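Local coordinates for In2-1 family protein, glutathione transferase lambda3 (Populus trichocarpa, PDB 4PQI), which binds glutathione and, as a Lambda-class glutathione transferase, probably catalyses glutathione-dependent thiol transfer, at residues A[43-48]-A[185-190]; A[156-161]-A[204-209]; A[167-172]-A[209-214]. One frame throughout, in Å; residues are numbered along the deposited sequence. Where two conformers were deposited one is given.

Contact 1 of 3, residues A[43-48]-A[185-190]; sequences FAQRVW and FVERLN. With GSH (glutathione), chain B.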
loop_
_atom_site.group_PDB
_atom_site.type_symbol
_atom_site.label_atom_id
_atom_site.label_comp_id
_atom_site.label_asym_id
_atom_site.label_seq_id
_atom_site.Cartn_x
_atom_site.Cartn_y
_atom_site.Cartn_z
ATOM N N PHE A 43 -1.282 4.892 0.914
ATOM C CA PHE A 43 -1.584 4.301 2.225
ATOM C C PHE A 43 -2.828 3.422 2.106
ATOM O O PHE A 43 -2.848 2.288 2.594
ATOM C CB PHE A 43 -1.784 5.364 3.304
ATOM C CG PHE A 43 -0.547 6.169 3.600
ATOM C CD1 PHE A 43 0.426 5.680 4.462
ATOM C CD2 PHE A 43 -0.362 7.421 3.016
ATOM C CE1 PHE A 43 1.572 6.425 4.736
ATOM C CE2 PHE A 43 0.773 8.166 3.283
ATOM C CZ PHE A 43 1.747 7.664 4.144
ATOM N N ALA A 44 -3.854 3.951 1.440
ATOM C CA ALA A 44 -5.060 3.178 1.159
ATOM C C ALA A 44 -4.770 1.976 0.247
ATOM O O ALA A 44 -5.363 0.909 0.403
ATOM C CB ALA A 44 -6.124 4.076 0.534
ATOM N N GLN A 45 -3.858 2.152 -0.706
ATOM C CA GLN A 45 -3.515 1.055 -1.597
ATOM C C GLN A 45 -3.065 -0.177 -0.823
ATOM O O GLN A 45 -3.409 -1.290 -1.203
ATOM C CB GLN A 45 -2.439 1.463 -2.595
ATOM C CG GLN A 45 -2.201 0.417 -3.675
ATOM C CD GLN A 45 -1.156 0.852 -4.663
ATOM O OE1 GLN A 45 -0.520 1.897 -4.483
ATOM N NE2 GLN A 45 -0.986 0.076 -5.734
ATOM N N ARG A 46 -2.314 0.030 0.261
ATOM C CA ARG A 46 -1.937 -1.073 1.147
ATOM C C ARG A 46 -3.162 -1.909 1.511
ATOM O O ARG A 46 -3.154 -3.119 1.379
ATOM C CB ARG A 46 -1.291 -0.552 2.423
ATOM C CG ARG A 46 0.120 -0.013 2.282
ATOM C CD ARG A 46 0.485 0.798 3.522
ATOM N NE ARG A 46 1.911 1.139 3.597
ATOM C CZ ARG A 46 2.439 1.947 4.514
ATOM N NH1 ARG A 46 1.659 2.530 5.424
ATOM N NH2 ARG A 46 3.742 2.196 4.514
ATOM N N VAL A 47 -4.226 -1.254 1.965
ATOM C CA VAL A 47 -5.385 -2.001 2.433
ATOM C C VAL A 47 -6.110 -2.628 1.250
ATOM O O VAL A 47 -6.597 -3.770 1.327
ATOM C CB VAL A 47 -6.340 -1.109 3.238
ATOM C CG1 VAL A 47 -7.421 -1.957 3.882
ATOM C CG2 VAL A 47 -5.560 -0.331 4.300
ATOM N N TRP A 48 -6.151 -1.894 0.143
ATOM C CA TRP A 48 -6.755 -2.384 -1.092
ATOM C C TRP A 48 -6.160 -3.726 -1.563
ATOM O O TRP A 48 -6.889 -4.674 -1.841
ATOM C CB TRP A 48 -6.600 -1.312 -2.164
ATOM C CG TRP A 48 -7.386 -1.527 -3.414
ATOM C CD1 TRP A 48 -8.220 -2.574 -3.709
ATOM C CD2 TRP A 48 -7.405 -0.666 -4.555
ATOM N NE1 TRP A 48 -8.754 -2.409 -4.961
ATOM C CE2 TRP A 48 -8.271 -1.245 -5.500
ATOM C CE3 TRP A 48 -6.769 0.540 -4.869
ATOM C CZ2 TRP A 48 -8.519 -0.655 -6.741
ATOM C CZ3 TRP A 48 -7.021 1.122 -6.092
ATOM C CH2 TRP A 48 -7.880 0.525 -7.016
ATOM N N PHE A 185 4.718 2.580 -2.236
ATOM C CA PHE A 185 5.647 3.703 -2.174
ATOM C C PHE A 185 6.826 3.473 -3.117
ATOM O O PHE A 185 7.249 4.389 -3.843
ATOM C CB PHE A 185 6.057 3.976 -0.719
ATOM C CG PHE A 185 4.910 4.468 0.128
ATOM C CD1 PHE A 185 4.563 5.818 0.132
ATOM C CD2 PHE A 185 4.138 3.575 0.866
ATOM C CE1 PHE A 185 3.473 6.271 0.886
ATOM C CE2 PHE A 185 3.052 4.021 1.617
ATOM C CZ PHE A 185 2.723 5.369 1.632
ATOM N N VAL A 186 7.320 2.237 -3.153
ATOM C CA VAL A 186 8.378 1.885 -4.089
ATOM C C VAL A 186 7.890 2.066 -5.527
ATOM O O VAL A 186 8.615 2.611 -6.356
ATOM C CB VAL A 186 8.913 0.449 -3.855
ATOM C CG1 VAL A 186 9.868 0.027 -5.011
ATOM C CG2 VAL A 186 9.612 0.351 -2.507
ATOM N N GLU A 187 6.656 1.631 -5.802
ATOM C CA GLU A 187 5.995 1.834 -7.100
ATOM C C GLU A 187 6.084 3.293 -7.561
ATOM O O GLU A 187 6.569 3.593 -8.663
ATOM C CB GLU A 187 4.515 1.397 -7.012
ATOM C CG GLU A 187 3.598 1.863 -8.164
ATOM C CD GLU A 187 2.090 1.585 -7.921
ATOM O OE1 GLU A 187 1.732 0.763 -7.033
ATOM O OE2 GLU A 187 1.261 2.196 -8.639
ATOM N N ARG A 188 5.622 4.203 -6.713
ATOM C CA ARG A 188 5.575 5.618 -7.069
ATOM C C ARG A 188 6.972 6.237 -7.114
ATOM O O ARG A 188 7.288 6.994 -8.019
ATOM C CB ARG A 188 4.676 6.378 -6.096
ATOM C CG ARG A 188 3.224 5.985 -6.215
ATOM C CD ARG A 188 2.432 6.397 -4.988
ATOM N NE ARG A 188 1.000 6.197 -5.189
ATOM C CZ ARG A 188 0.415 5.004 -5.193
ATOM N NH1 ARG A 188 1.143 3.908 -5.013
ATOM N NH2 ARG A 188 -0.896 4.905 -5.382
ATOM N N LEU A 189 7.805 5.898 -6.136
ATOM C CA LEU A 189 9.168 6.413 -6.083
ATOM C C LEU A 189 9.970 5.993 -7.315
ATOM O O LEU A 189 10.710 6.795 -7.887
ATOM C CB LEU A 189 9.868 5.986 -4.787
ATOM C CG LEU A 189 9.329 6.678 -3.522
ATOM C CD1 LEU A 189 9.927 6.041 -2.272
ATOM C CD2 LEU A 189 9.582 8.186 -3.535
ATOM N N ASN A 190 9.802 4.738 -7.726
ATOM C CA ASN A 190 10.500 4.202 -8.879
ATOM C C ASN A 190 10.190 5.047 -10.115
ATOM O O ASN A 190 11.098 5.477 -10.838
ATOM C CB ASN A 190 10.095 2.744 -9.107
ATOM C CG ASN A 190 10.995 2.037 -10.091
ATOM O OD1 ASN A 190 12.004 2.591 -10.538
ATOM N ND2 ASN A 190 10.650 0.799 -10.422
HETATM N N1 GSH B . -0.695 7.447 8.569
HETATM C CA1 GSH B . -1.888 7.355 7.740
HETATM C C1 GSH B . -2.091 5.933 7.282
HETATM O O11 GSH B . -3.231 5.433 7.162
HETATM O O12 GSH B . -1.108 5.212 7.031
HETATM C CB1 GSH B . -1.748 8.311 6.558
HETATM C CG1 GSH B . -2.898 8.204 5.562
HETATM C CD1 GSH B . -2.879 9.434 4.677
HETATM O OE1 GSH B . -2.000 10.487 4.961
HETATM N N2 GSH B . -3.687 9.505 3.623
HETATM C CA2 GSH B . -3.667 10.713 2.814
HETATM C C2 GSH B . -4.825 11.611 3.148
HETATM O O2 GSH B . -6.057 11.068 3.543
HETATM C CB2 GSH B . -3.710 10.355 1.332
HETATM S SG2 GSH B . -2.069 9.975 0.676
HETATM N N3 GSH B . -4.639 12.916 3.039
HETATM C CA3 GSH B . -5.772 13.809 2.890
HETATM C C3 GSH B . -5.790 14.808 4.020
HETATM O O31 GSH B . -6.719 15.648 4.114
HETATM O O32 GSH B . -4.870 14.796 4.876
#
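Phe43 and Phe185 lie where the two helix backbones are nearest, with Phe43 CA and Phe185 CA 8.5 Å apart. The segment axes come no closer than 11.4 Å and run at 132°, nearer antiparallel than parallel. At this spacing the contact is made by side chains. Phe185 meets Phe43 edge-to-face. Its tip atom CZ stands over the centre of the Phe43 ring, and Phe185 CZ is 3.5 Å from Phe43 CE1. The opposite face of Phe43 is covered by CB1, in the gamma-glutamyl part of glutathione. An alanine in place of Phe43 would probably open a gap between glutathione and Phe185 and leave the Phe185 tip without its aromatic partner. The pair joins the thioredoxin-like N-terminal domain to the helical C-terminal domain, the two halves of the GST fold. Phe185 CE2 also sits over one face of the Arg46 guanidinium, off toward its rim, 3.5 Å from Arg46 NH2. The two planes are 63° apart, so the groups do not lie flat on each other. Bonds from Arg46 NE to Ala181 O and from NH1 to Ser97 OG hold the guanidinium in place. Beside the rings, Gln45 reaches across on an extended chain, CG anti to the backbone N (chi1 -171°). Gln45 OE1 accepts a bond from Arg188 NH1 at 2.7 Å, in the carbonyl plane. Arg188 NH2 adds a weak bond to the same oxygen. Gln45 NE2 donates to the syn lone pair of Glu187 OE1 at 3.1 Å. That carboxylate oxygen also bonds Tyr221 OH, while Glu187 OE2 takes the backbone N-H of Thr226.

Contact 2 of 3, residues A[156-161]-A[204-209]; sequences HLENAL and GRQKLA. Unlike the reference sequence in segment 156-161: His156 (reference Tyr).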
loop_
_atom_site.group_PDB
_atom_site.type_symbol
_atom_site.label_atom_id
_atom_site.label_comp_id
_atom_site.label_asym_id
_atom_site.label_seq_id
_atom_site.Cartn_x
_atom_site.Cartn_y
_atom_site.Cartn_z
ATOM N N HIS A 156 18.769 -0.111 2.475
ATOM C CA HIS A 156 18.178 -0.808 3.604
ATOM C C HIS A 156 17.207 -1.888 3.107
ATOM O O HIS A 156 17.228 -3.014 3.583
ATOM C CB HIS A 156 17.493 0.172 4.557
ATOM C CG HIS A 156 17.459 -0.297 5.980
ATOM N ND1 HIS A 156 18.604 -0.535 6.710
ATOM C CD2 HIS A 156 16.422 -0.594 6.801
ATOM C CE1 HIS A 156 18.275 -0.950 7.922
ATOM N NE2 HIS A 156 16.956 -0.992 8.003
ATOM N N LEU A 157 16.389 -1.563 2.112
ATOM C CA LEU A 157 15.491 -2.572 1.551
ATOM C C LEU A 157 16.239 -3.679 0.805
ATOM O O LEU A 157 15.889 -4.859 0.919
ATOM C CB LEU A 157 14.442 -1.940 0.644
ATOM C CG LEU A 157 13.510 -0.915 1.281
ATOM C CD1 LEU A 157 12.425 -0.549 0.287
ATOM C CD2 LEU A 157 12.925 -1.444 2.559
ATOM N N GLU A 158 17.260 -3.301 0.040
ATOM C CA GLU A 158 18.105 -4.284 -0.640
ATOM C C GLU A 158 18.718 -5.272 0.363
ATOM O O GLU A 158 18.666 -6.496 0.172
ATOM C CB GLU A 158 19.217 -3.582 -1.442
ATOM C CG GLU A 158 20.217 -4.520 -2.131
ATOM C CD GLU A 158 19.576 -5.339 -3.227
ATOM O OE1 GLU A 158 18.422 -5.045 -3.607
ATOM O OE2 GLU A 158 20.213 -6.289 -3.710
ATOM N N ASN A 159 19.306 -4.732 1.427
ATOM C CA ASN A 159 19.944 -5.576 2.433
ATOM C C ASN A 159 18.947 -6.439 3.228
ATOM O O ASN A 159 19.209 -7.616 3.485
ATOM C CB ASN A 159 20.855 -4.736 3.324
ATOM C CG ASN A 159 22.111 -4.283 2.584
ATOM O OD1 ASN A 159 22.785 -5.084 1.959
ATOM N ND2 ASN A 159 22.403 -2.991 2.631
ATOM N N ALA A 160 17.796 -5.861 3.575
ATOM C CA ALA A 160 16.719 -6.606 4.213
ATOM C C ALA A 160 16.330 -7.837 3.390
ATOM O O ALA A 160 16.071 -8.903 3.955
ATOM C CB ALA A 160 15.480 -5.698 4.455
ATOM N N LEU A 161 16.312 -7.694 2.060
ATOM C CA LEU A 161 15.946 -8.801 1.174
ATOM C C LEU A 161 16.970 -9.946 1.139
ATOM O O LEU A 161 16.682 -11.017 0.603
ATOM C CB LEU A 161 15.644 -8.300 -0.242
ATOM C CG LEU A 161 14.301 -7.578 -0.375
ATOM C CD1 LEU A 161 14.265 -6.729 -1.633
ATOM C CD2 LEU A 161 13.114 -8.577 -0.338
ATOM N N GLY A 204 22.284 -1.540 -8.955
ATOM C CA GLY A 204 23.105 -1.987 -7.839
ATOM C C GLY A 204 22.314 -2.684 -6.752
ATOM O O GLY A 204 22.858 -3.046 -5.700
ATOM N N ARG A 205 21.019 -2.865 -7.008
ATOM C CA ARG A 205 20.088 -3.453 -6.047
ATOM C C ARG A 205 19.315 -4.596 -6.700
ATOM O O ARG A 205 18.118 -4.502 -6.982
ATOM C CB ARG A 205 19.143 -2.388 -5.474
ATOM C CG ARG A 205 19.895 -1.227 -4.848
ATOM C CD ARG A 205 19.027 -0.287 -3.999
ATOM N NE ARG A 205 19.857 0.820 -3.535
ATOM C CZ ARG A 205 20.004 1.972 -4.181
ATOM N NH1 ARG A 205 19.342 2.190 -5.313
ATOM N NH2 ARG A 205 20.799 2.912 -3.686
ATOM N N GLN A 206 20.045 -5.681 -6.918
ATOM C CA GLN A 206 19.552 -6.867 -7.602
ATOM C C GLN A 206 18.291 -7.434 -6.954
ATOM O O GLN A 206 17.308 -7.730 -7.630
ATOM C CB GLN A 206 20.650 -7.941 -7.618
ATOM C CG GLN A 206 21.840 -7.645 -8.532
ATOM C CD GLN A 206 22.460 -6.264 -8.337
ATOM O OE1 GLN A 206 22.542 -5.469 -9.278
ATOM N NE2 GLN A 206 22.899 -5.977 -7.115
ATOM N N LYS A 207 18.335 -7.598 -5.637
ATOM C CA LYS A 207 17.243 -8.229 -4.905
ATOM C C LYS A 207 16.001 -7.353 -4.915
ATOM O O LYS A 207 14.876 -7.854 -4.920
ATOM C CB LYS A 207 17.671 -8.508 -3.464
ATOM C CG LYS A 207 18.760 -9.563 -3.324
ATOM C CD LYS A 207 18.212 -10.926 -3.650
ATOM C CE LYS A 207 19.194 -12.022 -3.287
ATOM N NZ LYS A 207 18.605 -13.350 -3.593
ATOM N N LEU A 208 16.208 -6.042 -4.913
ATOM C CA LEU A 208 15.095 -5.106 -4.958
ATOM C C LEU A 208 14.409 -5.205 -6.322
ATOM O O LEU A 208 13.170 -5.174 -6.413
ATOM C CB LEU A 208 15.576 -3.674 -4.695
ATOM C CG LEU A 208 14.519 -2.577 -4.552
ATOM C CD1 LEU A 208 13.656 -2.794 -3.305
ATOM C CD2 LEU A 208 15.173 -1.201 -4.527
ATOM N N ALA A 209 15.218 -5.345 -7.373
ATOM C CA ALA A 209 14.687 -5.502 -8.719
ATOM C C ALA A 209 13.852 -6.780 -8.847
ATOM O O ALA A 209 12.789 -6.771 -9.463
ATOM C CB ALA A 209 15.809 -5.480 -9.741
#
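Glu158 lays its carboxylate against the first turn of helix 206-215. Each oxygen takes one backbone N-H through its syn lone pair. Glu158 OE1 accepts from Leu208 N at 2.8 Å, and Glu158 OE2 from Lys207 N at 3.0 Å. The side chain starts with CG anti to the backbone N, then bends at the next bond (chi2 66°), which turns the carboxylate toward the helix start. Arg205 holds the N-cap position there, and its CB touches Glu158 OE1 at 3.3 Å. Glu158 CA lies 5.3 Å from Leu208 CA. Next to the carboxylate, leucine side chains fill the contact. Leu161 CD1 rests against the Lys207 carbonyl, 3.5 Å from Lys207 O. Leu157 CB meets Leu208 CD1 more loosely, at 4.1 Å. Phe154 and Phe170 extend this buried side. Arg205 is buried as well; its guanidinium leads away from Glu158 to a salt bridge with Asp155. The other side opens toward solvent. The side chain of Gln206 is exposed and barely touches Glu158. Lys207 packs its CB on Leu161 CB at 3.8 Å, but its chain then leads away, to about 4 Å from a bound calcium ion whose site includes Leu161. The join ties helix 151-160 to helix 206-215 within the C-terminal domain. A carboxylate holding two N-H groups at a helix N terminus would probably favour its charged form, facing the positive end of the helix dipole.

Contact 3 of 3, residues A[167-172]-A[209-214]; sequences GPFFLG and AAWIEE. With CA (calcium ion), chain C.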
loop_
_atom_site.group_PDB
_atom_site.type_symbol
_atom_site.label_atom_id
_atom_site.label_comp_id
_atom_site.label_asym_id
_atom_site.label_seq_id
_atom_site.Cartn_x
_atom_site.Cartn_y
_atom_site.Cartn_z
ATOM N N GLY A 167 13.217 -17.244 -0.767
ATOM C CA GLY A 167 12.341 -16.595 -1.730
ATOM C C GLY A 167 12.583 -15.103 -1.836
ATOM O O GLY A 167 13.333 -14.539 -1.040
ATOM N N PRO A 168 11.930 -14.451 -2.810
ATOM C CA PRO A 168 12.218 -13.065 -3.192
ATOM C C PRO A 168 11.515 -11.987 -2.364
ATOM O O PRO A 168 11.773 -10.802 -2.590
ATOM C CB PRO A 168 11.708 -13.016 -4.632
ATOM C CG PRO A 168 10.534 -13.903 -4.603
ATOM C CD PRO A 168 10.895 -15.039 -3.677
ATOM N N PHE A 169 10.643 -12.369 -1.436
ATOM C CA PHE A 169 9.878 -11.388 -0.675
ATOM C C PHE A 169 10.618 -11.027 0.611
ATOM O O PHE A 169 11.579 -11.703 0.982
ATOM C CB PHE A 169 8.461 -11.908 -0.382
ATOM C CG PHE A 169 7.700 -12.320 -1.616
ATOM C CD1 PHE A 169 7.241 -11.371 -2.516
ATOM C CD2 PHE A 169 7.451 -13.657 -1.876
ATOM C CE1 PHE A 169 6.553 -11.751 -3.659
ATOM C CE2 PHE A 169 6.758 -14.051 -3.014
ATOM C CZ PHE A 169 6.303 -13.097 -3.907
ATOM N N PHE A 170 10.193 -9.962 1.290
ATOM C CA PHE A 170 10.892 -9.570 2.514
ATOM C C PHE A 170 11.012 -10.695 3.540
ATOM O O PHE A 170 12.041 -10.820 4.209
ATOM C CB PHE A 170 10.284 -8.321 3.150
ATOM C CG PHE A 170 10.615 -7.048 2.416
ATOM C CD1 PHE A 170 11.903 -6.527 2.446
ATOM C CD2 PHE A 170 9.636 -6.356 1.717
ATOM C CE1 PHE A 170 12.213 -5.359 1.782
ATOM C CE2 PHE A 170 9.941 -5.176 1.042
ATOM C CZ PHE A 170 11.231 -4.681 1.067
ATOM N N LEU A 171 9.992 -11.537 3.650
ATOM C CA LEU A 171 10.084 -12.646 4.593
ATOM C C LEU A 171 10.414 -13.970 3.904
ATOM O O LEU A 171 10.235 -15.042 4.480
ATOM C CB LEU A 171 8.805 -12.745 5.428
ATOM C CG LEU A 171 8.411 -11.439 6.143
ATOM C CD1 LEU A 171 7.083 -11.623 6.893
ATOM C CD2 LEU A 171 9.517 -10.975 7.083
ATOM N N GLY A 172 10.905 -13.898 2.673
ATOM C CA GLY A 172 11.365 -15.089 1.974
ATOM C C GLY A 172 10.395 -15.683 0.967
ATOM O O GLY A 172 9.997 -15.028 0.003
ATOM N N ALA A 209 15.218 -5.345 -7.373
ATOM C CA ALA A 209 14.687 -5.502 -8.719
ATOM C C ALA A 209 13.852 -6.780 -8.847
ATOM O O ALA A 209 12.789 -6.771 -9.463
ATOM C CB ALA A 209 15.809 -5.480 -9.741
ATOM N N ALA A 210 14.339 -7.870 -8.259
ATOM C CA ALA A 210 13.618 -9.141 -8.266
ATOM C C ALA A 210 12.309 -9.015 -7.504
ATOM O O ALA A 210 11.275 -9.525 -7.936
ATOM C CB ALA A 210 14.476 -10.250 -7.660
ATOM N N TRP A 211 12.374 -8.330 -6.369
ATOM C CA TRP A 211 11.206 -8.066 -5.535
ATOM C C TRP A 211 10.096 -7.322 -6.301
ATOM O O TRP A 211 8.944 -7.760 -6.303
ATOM C CB TRP A 211 11.625 -7.286 -4.292
ATOM C CG TRP A 211 10.500 -6.983 -3.366
ATOM C CD1 TRP A 211 9.894 -7.844 -2.504
ATOM C CD2 TRP A 211 9.843 -5.721 -3.210
ATOM N NE1 TRP A 211 8.896 -7.194 -1.812
ATOM C CE2 TRP A 211 8.842 -5.892 -2.233
ATOM C CE3 TRP A 211 10.001 -4.464 -3.807
ATOM C CZ2 TRP A 211 8.003 -4.850 -1.831
ATOM C CZ3 TRP A 211 9.170 -3.431 -3.406
ATOM C CH2 TRP A 211 8.188 -3.630 -2.422
ATOM N N ILE A 212 10.445 -6.214 -6.958
ATOM C CA ILE A 212 9.462 -5.463 -7.755
ATOM C C ILE A 212 8.813 -6.334 -8.832
ATOM O O ILE A 212 7.584 -6.340 -8.992
ATOM C CB ILE A 212 10.075 -4.194 -8.389
ATOM C CG1 ILE A 212 10.481 -3.212 -7.295
ATOM C CG2 ILE A 212 9.067 -3.505 -9.313
ATOM C CD1 ILE A 212 11.358 -2.086 -7.777
ATOM N N GLU A 213 9.642 -7.087 -9.552
ATOM C CA GLU A 213 9.163 -7.990 -10.577
ATOM C C GLU A 213 8.203 -9.029 -10.012
ATOM O O GLU A 213 7.169 -9.321 -10.613
ATOM C CB GLU A 213 10.353 -8.687 -11.238
ATOM C CG GLU A 213 10.053 -9.395 -12.528
ATOM C CD GLU A 213 11.323 -9.918 -13.186
ATOM O OE1 GLU A 213 12.429 -9.523 -12.749
ATOM O OE2 GLU A 213 11.216 -10.726 -14.132
ATOM N N GLU A 214 8.539 -9.593 -8.857
ATOM C CA GLU A 214 7.745 -10.688 -8.316
ATOM C C GLU A 214 6.433 -10.194 -7.696
ATOM O O GLU A 214 5.398 -10.863 -7.796
ATOM C CB GLU A 214 8.549 -11.498 -7.294
ATOM C CG GLU A 214 9.752 -12.247 -7.899
ATOM C CD GLU A 214 9.359 -13.506 -8.658
ATOM O OE1 GLU A 214 8.183 -13.923 -8.585
ATOM O OE2 GLU A 214 10.235 -14.083 -9.330
HETATM CA CA CA C . 15.596 -13.610 -0.391
HETATM O O HOH W 1 13.988 -12.007 0.617
HETATM O O HOH W 2 15.639 -12.029 -2.066
HETATM O O HOH W 3 16.144 -15.512 -1.994
HETATM O O HOH W 4 17.962 -13.508 -0.090
#
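Pro168 points its carbonyl oxygen at the indole edge of Trp211, near the ring plane, with Pro168 O 3.5 Å from Trp211 CD1. The atom met is a carbon, and no hydrogen bond joins the two segments. The indole N-H is used elsewhere: Trp211 NE1 bonds Asp179 OD1, and this same oxygen also accepts Phe170 N. Asp179 therefore fixes both the indole and the loop. Trp211 CG is anti to the backbone N (chi1 -179°), which carries the indole off its helix and alongside the loop. Phe170 CE2 lies over one face of the indole, toward the rim, 3.5 Å from Trp211 CZ2. The Phe170 ring is inclined at 55° to the five-membered ring of Trp211. The loop precedes helix 177-197, the long central helix of the GST C-terminal domain. Ser176 and Asp179 at its start match the S/T-x-x-D sequence of the N-capping box found in this family. A type I turn from Phe169 to Gly172 shapes the loop. Gly167 O binds a calcium ion at 2.5 Å, together with Phe164 O and four waters. One turn farther along helix 206-215, Glu214 CG packs on Pro168 CG at 3.8 Å. Phe169 CE1 approaches Glu214 CB at 4.2 Å, while the Glu214 carboxylate pairs with Lys217 by a salt bridge.

How the contacts relate
From the N terminus the chain passes strand 33-37 and then enters helix 42-54, the first half of contact 1. It then passes through the rest of the N-terminal domain and into the C-terminal helices. Helix 151-160 opens contact 2, and the loop at 167-172 opens contact 3. Helix 177-197 then closes contact 1 across 136 residues. Helix 206-215 closes contact 2 at its start and contact 3 directly after, with Ala209 shared. All three contacts cross along the chain; none nests. Contact 1 joins the two domains, while contacts 2 and 3 stay within the C-terminal one. Val186 packs on Leu157, Trp211 and Ile212, and Leu161 packs on Trp211, so all three meet.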